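Local coordinates for HydG protein (Carboxydothermus hydrogenoformans, PDB 4RTB) that works as a radical SAM lyase and CO/cyanide synthase in the maturation of [FeFe]-hydrogenase, holding an iron-sulfur cluster and S-adenosylmethionine, at residues Gly249-Leu254 with Ser283-Lys288; Gly255-Glu260 with Asn297-Ser302; Arg179-Asn184 with Leu199-Tyr204. All blocks are in the same frame, centred on the assembly; numbering follows the deposited sequence.

Contact 1: residues Gly249-Leu254 with Ser283-Lys288; sequences GALFGL and SVPRLK. With SAM (S-adenosylmethionine), chain B.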
loop_
_atom_site.group_PDB
_atom_site.type_symbol
_atom_site.label_atom_id
_atom_site.label_comp_id
_atom_site.label_asym_id
_atom_site.label_seq_id
_atom_site.Cartn_x
_atom_site.Cartn_y
_atom_site.Cartn_z
ATOM N N GLY A 249 5.131 -5.810 -0.202
ATOM C CA GLY A 249 4.070 -5.996 0.766
ATOM C C GLY A 249 4.308 -7.245 1.593
ATOM O O GLY A 249 4.993 -8.167 1.154
ATOM N N ALA A 250 3.751 -7.274 2.798
ATOM C CA ALA A 250 3.827 -8.457 3.645
ATOM C C ALA A 250 2.526 -8.638 4.408
ATOM O O ALA A 250 2.100 -7.752 5.139
ATOM C CB ALA A 250 4.996 -8.359 4.607
ATOM N N LEU A 251 1.891 -9.788 4.228
ATOM C CA LEU A 251 0.645 -10.078 4.919
ATOM C C LEU A 251 0.911 -10.316 6.401
ATOM O O LEU A 251 1.657 -11.225 6.773
ATOM C CB LEU A 251 -0.047 -11.287 4.292
ATOM C CG LEU A 251 -1.520 -11.492 4.639
ATOM C CD1 LEU A 251 -2.233 -10.156 4.757
ATOM C CD2 LEU A 251 -2.175 -12.347 3.570
ATOM N N PHE A 252 0.307 -9.485 7.246
ATOM C CA PHE A 252 0.521 -9.577 8.685
ATOM C C PHE A 252 -0.547 -10.430 9.352
ATOM O O PHE A 252 -1.741 -10.247 9.115
ATOM C CB PHE A 252 0.560 -8.183 9.309
ATOM C CG PHE A 252 1.828 -7.435 9.022
ATOM C CD1 PHE A 252 2.947 -7.618 9.816
ATOM C CD2 PHE A 252 1.909 -6.561 7.949
ATOM C CE1 PHE A 252 4.124 -6.938 9.551
ATOM C CE2 PHE A 252 3.082 -5.880 7.677
ATOM C CZ PHE A 252 4.190 -6.070 8.480
ATOM N N GLY A 253 -0.104 -11.361 10.189
ATOM C CA GLY A 253 -1.002 -12.305 10.826
ATOM C C GLY A 253 -0.742 -13.702 10.304
ATOM O O GLY A 253 -1.326 -14.678 10.776
ATOM N N LEU A 254 0.139 -13.790 9.314
ATOM C CA LEU A 254 0.531 -15.071 8.745
ATOM C C LEU A 254 1.551 -15.750 9.651
ATOM O O LEU A 254 1.380 -16.905 10.038
ATOM C CB LEU A 254 1.099 -14.881 7.337
ATOM C CG LEU A 254 0.288 -15.491 6.191
ATOM C CD1 LEU A 254 -1.201 -15.216 6.355
ATOM C CD2 LEU A 254 0.789 -14.975 4.852
ATOM N N SER A 283 3.269 -1.917 1.041
ATOM C CA SER A 283 1.877 -2.148 1.412
ATOM C C SER A 283 1.799 -2.990 2.677
ATOM O O SER A 283 2.365 -4.080 2.732
ATOM C CB SER A 283 1.123 -2.839 0.274
ATOM O OG SER A 283 1.245 -2.124 -0.944
ATOM N N VAL A 284 1.097 -2.496 3.691
ATOM C CA VAL A 284 0.989 -3.245 4.943
ATOM C C VAL A 284 -0.449 -3.638 5.276
ATOM O O VAL A 284 -1.186 -2.875 5.903
ATOM C CB VAL A 284 1.589 -2.454 6.125
ATOM C CG1 VAL A 284 3.091 -2.634 6.158
ATOM C CG2 VAL A 284 1.226 -0.974 6.037
ATOM N N PRO A 285 -0.854 -4.844 4.849
ATOM C CA PRO A 285 -2.184 -5.376 5.152
ATOM C C PRO A 285 -2.196 -6.384 6.298
ATOM O O PRO A 285 -1.410 -7.331 6.308
ATOM C CB PRO A 285 -2.589 -6.051 3.838
ATOM C CG PRO A 285 -1.269 -6.366 3.131
ATOM C CD PRO A 285 -0.147 -5.692 3.875
ATOM N N ARG A 286 -3.081 -6.168 7.266
ATOM C CA ARG A 286 -3.320 -7.167 8.295
ATOM C C ARG A 286 -4.314 -8.185 7.758
ATOM O O ARG A 286 -5.158 -7.862 6.923
ATOM C CB ARG A 286 -3.833 -6.526 9.589
ATOM C CG ARG A 286 -4.806 -5.378 9.378
ATOM C CD ARG A 286 -5.688 -5.169 10.597
ATOM N NE ARG A 286 -4.942 -4.704 11.763
ATOM C CZ ARG A 286 -5.453 -4.627 12.988
ATOM N NH1 ARG A 286 -4.709 -4.191 13.995
ATOM N NH2 ARG A 286 -6.710 -4.989 13.207
ATOM N N LEU A 287 -4.200 -9.417 8.233
ATOM C CA LEU A 287 -5.028 -10.511 7.743
ATOM C C LEU A 287 -6.479 -10.364 8.205
ATOM O O LEU A 287 -6.761 -10.292 9.403
ATOM C CB LEU A 287 -4.436 -11.844 8.199
ATOM C CG LEU A 287 -5.260 -13.122 8.087
ATOM C CD1 LEU A 287 -5.652 -13.402 6.646
ATOM C CD2 LEU A 287 -4.458 -14.273 8.667
ATOM N N LYS A 288 -7.387 -10.323 7.235
ATOM C CA LYS A 288 -8.805 -10.051 7.471
ATOM C C LYS A 288 -9.670 -11.301 7.289
ATOM O O LYS A 288 -9.218 -12.285 6.704
ATOM C CB LYS A 288 -9.274 -8.940 6.525
ATOM C CG LYS A 288 -8.805 -7.555 6.920
ATOM C CD LYS A 288 -9.609 -7.028 8.097
ATOM C CE LYS A 288 -8.920 -5.845 8.749
ATOM N NZ LYS A 288 -9.809 -4.651 8.855
HETATM N N SAM B . -3.121 -12.827 -7.027
HETATM C CA SAM B . -1.963 -11.950 -6.854
HETATM C C SAM B . -1.056 -12.359 -5.699
HETATM O O SAM B . -1.333 -13.290 -4.950
HETATM O OXT SAM B . -0.007 -11.752 -5.493
HETATM C CB SAM B . -2.388 -10.498 -6.647
HETATM C CG SAM B . -3.810 -10.254 -6.142
HETATM S SD SAM B . -4.226 -10.795 -4.466
HETATM C CE SAM B . -6.012 -10.757 -4.640
HETATM C "C5'" SAM B . -4.144 -9.241 -3.549
HETATM C "C4'" SAM B . -3.624 -9.358 -2.118
HETATM O "O4'" SAM B . -4.650 -9.556 -1.160
HETATM C "C3'" SAM B . -2.678 -10.535 -1.944
HETATM O "O3'" SAM B . -1.359 -10.158 -2.255
HETATM C "C2'" SAM B . -2.827 -10.890 -0.479
HETATM O "O2'" SAM B . -1.706 -10.453 0.248
HETATM C "C1'" SAM B . -4.044 -10.113 -0.007
HETATM N N9 SAM B . -4.940 -11.036 0.702
HETATM C C8 SAM B . -5.382 -12.248 0.247
HETATM N N7 SAM B . -6.177 -12.799 1.188
HETATM C C5 SAM B . -6.238 -11.959 2.245
HETATM C C6 SAM B . -6.900 -12.035 3.461
HETATM N N6 SAM B . -7.646 -13.097 3.750
HETATM N N1 SAM B . -6.777 -11.005 4.368
HETATM C C2 SAM B . -6.000 -9.906 4.063
HETATM N N3 SAM B . -5.345 -9.836 2.852
HETATM C C4 SAM B . -5.463 -10.846 1.955
#

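Contact 2: residues Gly255-Glu260 with Asn297-Ser302; sequences GDPLFE and NDYKIS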
loop_
_atom_site.group_PDB
_atom_site.type_symbol
_atom_site.label_atom_id
_atom_site.label_comp_id
_atom_site.label_asym_id
_atom_site.label_seq_id
_atom_site.Cartn_x
_atom_site.Cartn_y
_atom_site.Cartn_z
ATOM N N GLY A 255 2.609 -15.022 9.989
ATOM C CA GLY A 255 3.610 -15.511 10.920
ATOM C C GLY A 255 3.932 -14.471 11.976
ATOM O O GLY A 255 3.192 -13.498 12.137
ATOM N N ASP A 256 5.031 -14.679 12.697
ATOM C CA ASP A 256 5.477 -13.720 13.702
ATOM C C ASP A 256 5.707 -12.367 13.040
ATOM O O ASP A 256 6.556 -12.243 12.159
ATOM C CB ASP A 256 6.751 -14.207 14.393
ATOM C CG ASP A 256 6.955 -13.576 15.757
ATOM O OD1 ASP A 256 7.630 -12.527 15.838
ATOM O OD2 ASP A 256 6.437 -14.130 16.749
ATOM N N PRO A 257 4.942 -11.352 13.462
ATOM C CA PRO A 257 4.927 -10.028 12.829
ATOM C C PRO A 257 6.310 -9.383 12.832
ATOM O O PRO A 257 6.666 -8.661 11.894
ATOM C CB PRO A 257 3.944 -9.231 13.697
ATOM C CG PRO A 257 3.190 -10.260 14.487
ATOM C CD PRO A 257 4.141 -11.377 14.696
ATOM N N LEU A 258 7.073 -9.655 13.887
ATOM C CA LEU A 258 8.442 -9.173 14.007
ATOM C C LEU A 258 9.276 -9.588 12.801
ATOM O O LEU A 258 9.992 -8.775 12.207
ATOM C CB LEU A 258 9.076 -9.701 15.297
ATOM C CG LEU A 258 10.583 -9.502 15.470
ATOM C CD1 LEU A 258 10.927 -8.028 15.398
ATOM C CD2 LEU A 258 11.069 -10.106 16.782
ATOM N N PHE A 259 9.159 -10.859 12.437
ATOM C CA PHE A 259 9.945 -11.413 11.347
ATOM C C PHE A 259 9.592 -10.786 10.000
ATOM O O PHE A 259 10.480 -10.478 9.208
ATOM C CB PHE A 259 9.765 -12.928 11.280
ATOM C CG PHE A 259 10.716 -13.604 10.341
ATOM C CD1 PHE A 259 11.955 -14.031 10.784
ATOM C CD2 PHE A 259 10.376 -13.804 9.015
ATOM C CE1 PHE A 259 12.837 -14.650 9.921
ATOM C CE2 PHE A 259 11.255 -14.419 8.149
ATOM C CZ PHE A 259 12.486 -14.846 8.603
ATOM N N GLU A 260 8.299 -10.609 9.740
ATOM C CA GLU A 260 7.849 -10.022 8.480
ATOM C C GLU A 260 8.246 -8.548 8.383
ATOM O O GLU A 260 8.680 -8.080 7.325
ATOM C CB GLU A 260 6.332 -10.180 8.322
ATOM C CG GLU A 260 5.905 -11.206 7.273
ATOM C CD GLU A 260 5.883 -12.633 7.799
ATOM O OE1 GLU A 260 4.995 -12.956 8.617
ATOM O OE2 GLU A 260 6.750 -13.433 7.388
ATOM N N ASN A 297 -4.366 -21.713 12.240
ATOM C CA ASN A 297 -3.307 -21.125 13.052
ATOM C C ASN A 297 -3.126 -19.649 12.718
ATOM O O ASN A 297 -3.035 -19.279 11.551
ATOM C CB ASN A 297 -1.995 -21.884 12.852
ATOM C CG ASN A 297 -0.948 -21.525 13.892
ATOM O OD1 ASN A 297 -0.164 -20.595 13.705
ATOM N ND2 ASN A 297 -0.932 -22.265 14.995
ATOM N N ASP A 298 -3.088 -18.806 13.743
ATOM C CA ASP A 298 -3.116 -17.364 13.524
ATOM C C ASP A 298 -2.088 -16.605 14.352
ATOM O O ASP A 298 -1.579 -17.106 15.354
ATOM C CB ASP A 298 -4.514 -16.819 13.834
ATOM C CG ASP A 298 -5.217 -16.281 12.606
ATOM O OD1 ASP A 298 -4.522 -15.811 11.679
ATOM O OD2 ASP A 298 -6.465 -16.323 12.567
ATOM N N TYR A 299 -1.783 -15.391 13.909
ATOM C CA TYR A 299 -1.044 -14.439 14.723
ATOM C C TYR A 299 -1.870 -13.163 14.815
ATOM O O TYR A 299 -1.952 -12.390 13.859
ATOM C CB TYR A 299 0.345 -14.165 14.143
ATOM C CG TYR A 299 1.425 -15.084 14.682
ATOM C CD1 TYR A 299 2.174 -14.728 15.797
ATOM C CD2 TYR A 299 1.691 -16.308 14.079
ATOM C CE1 TYR A 299 3.161 -15.565 16.295
ATOM C CE2 TYR A 299 2.675 -17.152 14.570
ATOM C CZ TYR A 299 3.407 -16.776 15.678
ATOM O OH TYR A 299 4.386 -17.611 16.169
ATOM N N LYS A 300 -2.510 -12.971 15.964
ATOM C CA LYS A 300 -3.382 -11.825 16.179
ATOM C C LYS A 300 -2.588 -10.528 16.172
ATOM O O LYS A 300 -1.796 -10.272 17.078
ATOM C CB LYS A 300 -4.140 -11.972 17.499
ATOM N N ILE A 301 -2.795 -9.713 15.143
ATOM C CA ILE A 301 -2.130 -8.419 15.063
ATOM C C ILE A 301 -2.930 -7.361 15.812
ATOM O O ILE A 301 -3.957 -6.889 15.322
ATOM C CB ILE A 301 -1.940 -7.959 13.608
ATOM C CG1 ILE A 301 -1.368 -9.091 12.761
ATOM C CG2 ILE A 301 -1.035 -6.739 13.558
ATOM C CD1 ILE A 301 -0.029 -9.572 13.237
ATOM N N SER A 302 -2.461 -6.990 16.999
ATOM C CA SER A 302 -3.167 -5.997 17.799
ATOM C C SER A 302 -3.041 -4.615 17.168
ATOM O O SER A 302 -2.074 -4.330 16.461
ATOM C CB SER A 302 -2.640 -5.979 19.236
ATOM O OG SER A 302 -1.338 -5.417 19.307
#

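Contact 3: residues Arg179-Asn184 with Leu199-Tyr204; sequences RRINVN and LKIGTY. With SAM (S-adenosylmethionine), chain B.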
loop_
_atom_site.group_PDB
_atom_site.type_symbol
_atom_site.label_atom_id
_atom_site.label_comp_id
_atom_site.label_asym_id
_atom_site.label_seq_id
_atom_site.Cartn_x
_atom_site.Cartn_y
_atom_site.Cartn_z
ATOM N N ARG A 179 -5.396 8.732 -14.464
ATOM C CA ARG A 179 -4.044 9.277 -14.444
ATOM C C ARG A 179 -3.000 8.193 -14.236
ATOM O O ARG A 179 -1.901 8.265 -14.788
ATOM C CB ARG A 179 -3.907 10.346 -13.353
ATOM C CG ARG A 179 -4.351 11.740 -13.782
ATOM C CD ARG A 179 -5.849 11.789 -14.038
ATOM N NE ARG A 179 -6.267 13.000 -14.737
ATOM C CZ ARG A 179 -6.572 14.142 -14.132
ATOM N NH1 ARG A 179 -6.495 14.237 -12.812
ATOM N NH2 ARG A 179 -6.951 15.193 -14.848
ATOM N N ARG A 180 -3.340 7.185 -13.441
ATOM C CA ARG A 180 -2.390 6.124 -13.141
ATOM C C ARG A 180 -3.063 4.767 -12.978
ATOM O O ARG A 180 -4.029 4.633 -12.223
ATOM C CB ARG A 180 -1.605 6.459 -11.873
ATOM C CG ARG A 180 -0.378 5.594 -11.678
ATOM C CD ARG A 180 0.358 5.930 -10.399
ATOM N NE ARG A 180 1.785 5.651 -10.524
ATOM C CZ ARG A 180 2.634 5.605 -9.503
ATOM N NH1 ARG A 180 3.918 5.346 -9.718
ATOM N NH2 ARG A 180 2.201 5.812 -8.265
ATOM N N ILE A 181 -2.553 3.767 -13.694
ATOM C CA ILE A 181 -2.942 2.388 -13.442
ATOM C C ILE A 181 -1.796 1.641 -12.772
ATOM O O ILE A 181 -0.733 1.443 -13.364
ATOM C CB ILE A 181 -3.351 1.643 -14.727
ATOM C CG1 ILE A 181 -4.756 2.052 -15.168
ATOM C CG2 ILE A 181 -3.346 0.143 -14.492
ATOM C CD1 ILE A 181 -4.793 3.217 -16.117
ATOM N N ASN A 182 -2.012 1.254 -11.520
ATOM C CA ASN A 182 -1.078 0.391 -10.815
ATOM C C ASN A 182 -1.522 -1.054 -10.939
ATOM O O ASN A 182 -2.694 -1.332 -11.200
ATOM C CB ASN A 182 -0.962 0.786 -9.344
ATOM C CG ASN A 182 -0.243 2.103 -9.151
ATOM O OD1 ASN A 182 0.508 2.547 -10.019
ATOM N ND2 ASN A 182 -0.465 2.734 -8.006
ATOM N N VAL A 183 -0.589 -1.977 -10.744
ATOM C CA VAL A 183 -0.857 -3.373 -11.046
ATOM C C VAL A 183 -0.426 -4.318 -9.930
ATOM O O VAL A 183 0.726 -4.306 -9.491
ATOM C CB VAL A 183 -0.164 -3.780 -12.362
ATOM C CG1 VAL A 183 0.072 -5.272 -12.416
ATOM C CG2 VAL A 183 -0.990 -3.316 -13.552
ATOM N N ASN A 184 -1.370 -5.133 -9.472
ATOM C CA ASN A 184 -1.074 -6.182 -8.509
ATOM C C ASN A 184 -1.255 -7.560 -9.136
ATOM O O ASN A 184 -2.231 -8.255 -8.865
ATOM C CB ASN A 184 -1.958 -6.040 -7.272
ATOM C CG ASN A 184 -1.516 -6.943 -6.141
ATOM O OD1 ASN A 184 -2.310 -7.319 -5.280
ATOM N ND2 ASN A 184 -0.239 -7.306 -6.143
ATOM N N LEU A 199 2.816 -1.591 -21.557
ATOM C CA LEU A 199 1.436 -1.208 -21.277
ATOM C C LEU A 199 1.355 0.138 -20.570
ATOM O O LEU A 199 0.260 0.656 -20.335
ATOM C CB LEU A 199 0.743 -2.279 -20.436
ATOM C CG LEU A 199 0.563 -3.638 -21.113
ATOM C CD1 LEU A 199 -0.348 -4.533 -20.285
ATOM C CD2 LEU A 199 0.017 -3.462 -22.520
ATOM N N LYS A 200 2.521 0.687 -20.234
ATOM C CA LYS A 200 2.637 1.990 -19.583
ATOM C C LYS A 200 1.920 2.050 -18.237
ATOM O O LYS A 200 1.189 3.001 -17.959
ATOM C CB LYS A 200 2.099 3.094 -20.496
ATOM C CG LYS A 200 2.872 3.281 -21.787
ATOM C CD LYS A 200 2.217 4.355 -22.640
ATOM C CE LYS A 200 2.983 4.608 -23.924
ATOM N NZ LYS A 200 2.318 5.649 -24.757
ATOM N N ILE A 201 2.134 1.038 -17.401
ATOM C CA ILE A 201 1.563 1.041 -16.057
ATOM C C ILE A 201 2.405 1.904 -15.128
ATOM O O ILE A 201 3.580 2.157 -15.394
ATOM C CB ILE A 201 1.457 -0.381 -15.474
ATOM C CG1 ILE A 201 2.822 -1.072 -15.493
ATOM C CG2 ILE A 201 0.432 -1.195 -16.243
ATOM C CD1 ILE A 201 3.402 -1.320 -14.118
ATOM N N GLY A 202 1.801 2.361 -14.038
ATOM C CA GLY A 202 2.517 3.169 -13.073
ATOM C C GLY A 202 3.416 2.323 -12.194
ATOM O O GLY A 202 4.632 2.274 -12.390
ATOM N N THR A 203 2.808 1.646 -11.226
ATOM C CA THR A 203 3.553 0.855 -10.257
ATOM C C THR A 203 3.119 -0.602 -10.285
ATOM O O THR A 203 1.929 -0.908 -10.352
ATOM C CB THR A 203 3.378 1.410 -8.827
ATOM O OG1 THR A 203 3.783 2.784 -8.792
ATOM C CG2 THR A 203 4.211 0.613 -7.832
ATOM N N TYR A 204 4.097 -1.497 -10.238
ATOM C CA TYR A 204 3.829 -2.924 -10.172
ATOM C C TYR A 204 3.976 -3.425 -8.740
ATOM O O TYR A 204 5.078 -3.447 -8.193
ATOM C CB TYR A 204 4.768 -3.683 -11.108
ATOM C CG TYR A 204 4.788 -5.172 -10.872
ATOM C CD1 TYR A 204 5.898 -5.790 -10.314
ATOM C CD2 TYR A 204 3.691 -5.958 -11.197
ATOM C CE1 TYR A 204 5.920 -7.150 -10.092
ATOM C CE2 TYR A 204 3.703 -7.319 -10.979
ATOM C CZ TYR A 204 4.819 -7.911 -10.427
ATOM O OH TYR A 204 4.834 -9.269 -10.208
HETATM N N SAM B . -3.121 -12.827 -7.027
HETATM C CA SAM B . -1.963 -11.950 -6.854
HETATM C C SAM B . -1.056 -12.359 -5.699
HETATM O O SAM B . -1.333 -13.290 -4.950
HETATM O OXT SAM B . -0.007 -11.752 -5.493
HETATM C CB SAM B . -2.388 -10.498 -6.647
HETATM C CG SAM B . -3.810 -10.254 -6.142
HETATM S SD SAM B . -4.226 -10.795 -4.466
HETATM C CE SAM B . -6.012 -10.757 -4.640
HETATM C "C5'" SAM B . -4.144 -9.241 -3.549
HETATM C "C4'" SAM B . -3.624 -9.358 -2.118
HETATM O "O4'" SAM B . -4.650 -9.556 -1.160
HETATM C "C3'" SAM B . -2.678 -10.535 -1.944
HETATM O "O3'" SAM B . -1.359 -10.158 -2.255
HETATM C "C2'" SAM B . -2.827 -10.890 -0.479
HETATM O "O2'" SAM B . -1.706 -10.453 0.248
HETATM C "C1'" SAM B . -4.044 -10.113 -0.007
HETATM N N9 SAM B . -4.940 -11.036 0.702
HETATM C C8 SAM B . -5.382 -12.248 0.247
HETATM N N7 SAM B . -6.177 -12.799 1.188
HETATM C C5 SAM B . -6.238 -11.959 2.245
HETATM C C6 SAM B . -6.900 -12.035 3.461
HETATM N N6 SAM B . -7.646 -13.097 3.750
HETATM N N1 SAM B . -6.777 -11.005 4.368
HETATM C C2 SAM B . -6.000 -9.906 4.063
HETATM N N3 SAM B . -5.345 -9.836 2.852
HETATM C C4 SAM B . -5.463 -10.846 1.955
#

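Contact 1: residues Gly249-Leu254 with Ser283-Lys288
L251 and F252 run alongside P285, R286 and L287 where two neighbouring strands of the radical SAM barrel, 246-249 and 281-283, give way to their C-terminal loops, and the loops stay paired as they reach the adenine of SAM.

Three backbone hydrogen bonds make the pairing. G249 and S283 form a parallel bridge at the end of the two strands, next to a weak bond from A250 N to S283 O. Two residues further on the grip tightens: F252 N gives a nearly straight bond to P285 O (2.9 Å), and F252 O takes L287 N at 2.7 Å, with a more bent N-H angle of 139°. F252 is thus held through both its N and its O, by residues on either side of R286.

The apolar contacts split into two groups. On the F252 ring, CE2 meets V284 CG1 at 3.6 Å, while P285 O lies at the ring edge. I309 of helix 303-316 and E260 of helix 257-275 also touch the F252 side chain. L251, with CG turned anti to the backbone N (chi1 -164°), sends CD1 to P285 CB (4.2 Å) and on to the cofactor. L287 puts CD2 against L254 CD1, the two side chains standing roughly perpendicular.

R286 and K288 point away from the partner loop: R286 forms a salt bridge with D303, and K288 NZ one with E328.

Two leucine methyls flank the adenine on the same side of its plane, both out toward the rim, L251 CD1 at 3.7 Å from N3 and L287 CD1 at 3.5 Å from N1. Its edge is read by the backbone of K288, whose N donates to SAM N1 at 3.0 Å and 170°.

Contact 2: residues Gly255-Glu260 with Asn297-Ser302
The phenol ring of Y299 lies with one face over the peptide that joins G255 to D256. D256 N sits 3.8 Å above the ring plane, over its centre, and G255 C sits over the same face but nearer the rim. G255 O follows the inner end of the side chain, 3.5 Å from Y299 CG. What meets the aromatic face here is therefore a flat peptide group rather than a side chain.

The ring has further neighbours on this segment. D256 CB points away from the partner segment, but with CG anti to the backbone N (chi1 -158°) D256 OD2 comes within 3.6 Å of Y299 CE1. The carboxylate plane stands 76° from the ring plane. P257 stands across Y299, its CD 4.0 Å from Y299 CD1. I301 CD1 meets the far side of the proline, 3.5 Å from P257 CG, and the two side chains run antiparallel, side by side. F69 of helix 62-70 also packs on P257.

No hydrogen bond crosses between the two segments, so the contact rests on van der Waals packing near the surface. Y299 is tied in through its backbone, which bonds to that of G253, two residues before G255.

Both segments lead into helices. D256 is the N-cap residue of helix 257-275, with P257 in its first turn, and S302 is that of helix 303-316, its OG capping K305 N. The arrangement is that of adjacent beta-alpha loops of a radical SAM barrel, packed together where their helices begin.

Contact 3: residues Arg179-Asn184 with Leu199-Tyr204
A beta-alpha-beta unit of the radical SAM barrel closes here: I181, N182 and V183 of strand 180-184 meet I201, G202 and T203, the run that comes back from helix 190-197 into strand 204-205. G202 N bonds to I181 O (2.8 Å), and V183 N donates to T203 O, also at 2.8 Å. A further backbone hydrogen bond joins V183 to Q205.

A side chain adds the third bond. N182, with CG anti to the carbonyl carbon (chi1 -70°), runs parallel to T203, and its OD1 accepts T203 N at 2.7 Å; the N-H comes from above the amide plane, 38° out of it. The same OD1 sits over one face of the R180 guanidinium, toward its rim.

The apolar side is built round V183. Its CG2 lies 3.7 Å from I201 CG2, the side chains roughly perpendicular, and its CG1 lies in the plane of the Y204 ring, at the edge, 3.9 Å from CD2. Y204 OH is bonded to Y193 OH and I185 O.

At the strand's end N184 touches SAM, its O 3.2 Å from the cofactor CB, as befits the C-terminal end of a barrel strand, where radical SAM enzymes bind their cofactor.

Overall arrangement
Contact 3 comes first along the chain, closing before contact 1 opens; the segments of contacts 1 and 2 then alternate, because 249-254 runs straight on into 255-260 and 283-288 precedes 297-302. Contacts 1 and 2 therefore belong to the same pair of beta-alpha loops, their centres about 9 Å apart, and are in direct touch, for example where R286 NH1 packs on I301 O. Contact 1 lies nearer the strands and contact 2 nearer the starts of helices 257-275 and 303-316. Contact 3 sits in another part of the parallel sheet, its centre about 22 Å from that of contact 1, yet both touch SAM, so the cofactor bridges separate strands of one barrel.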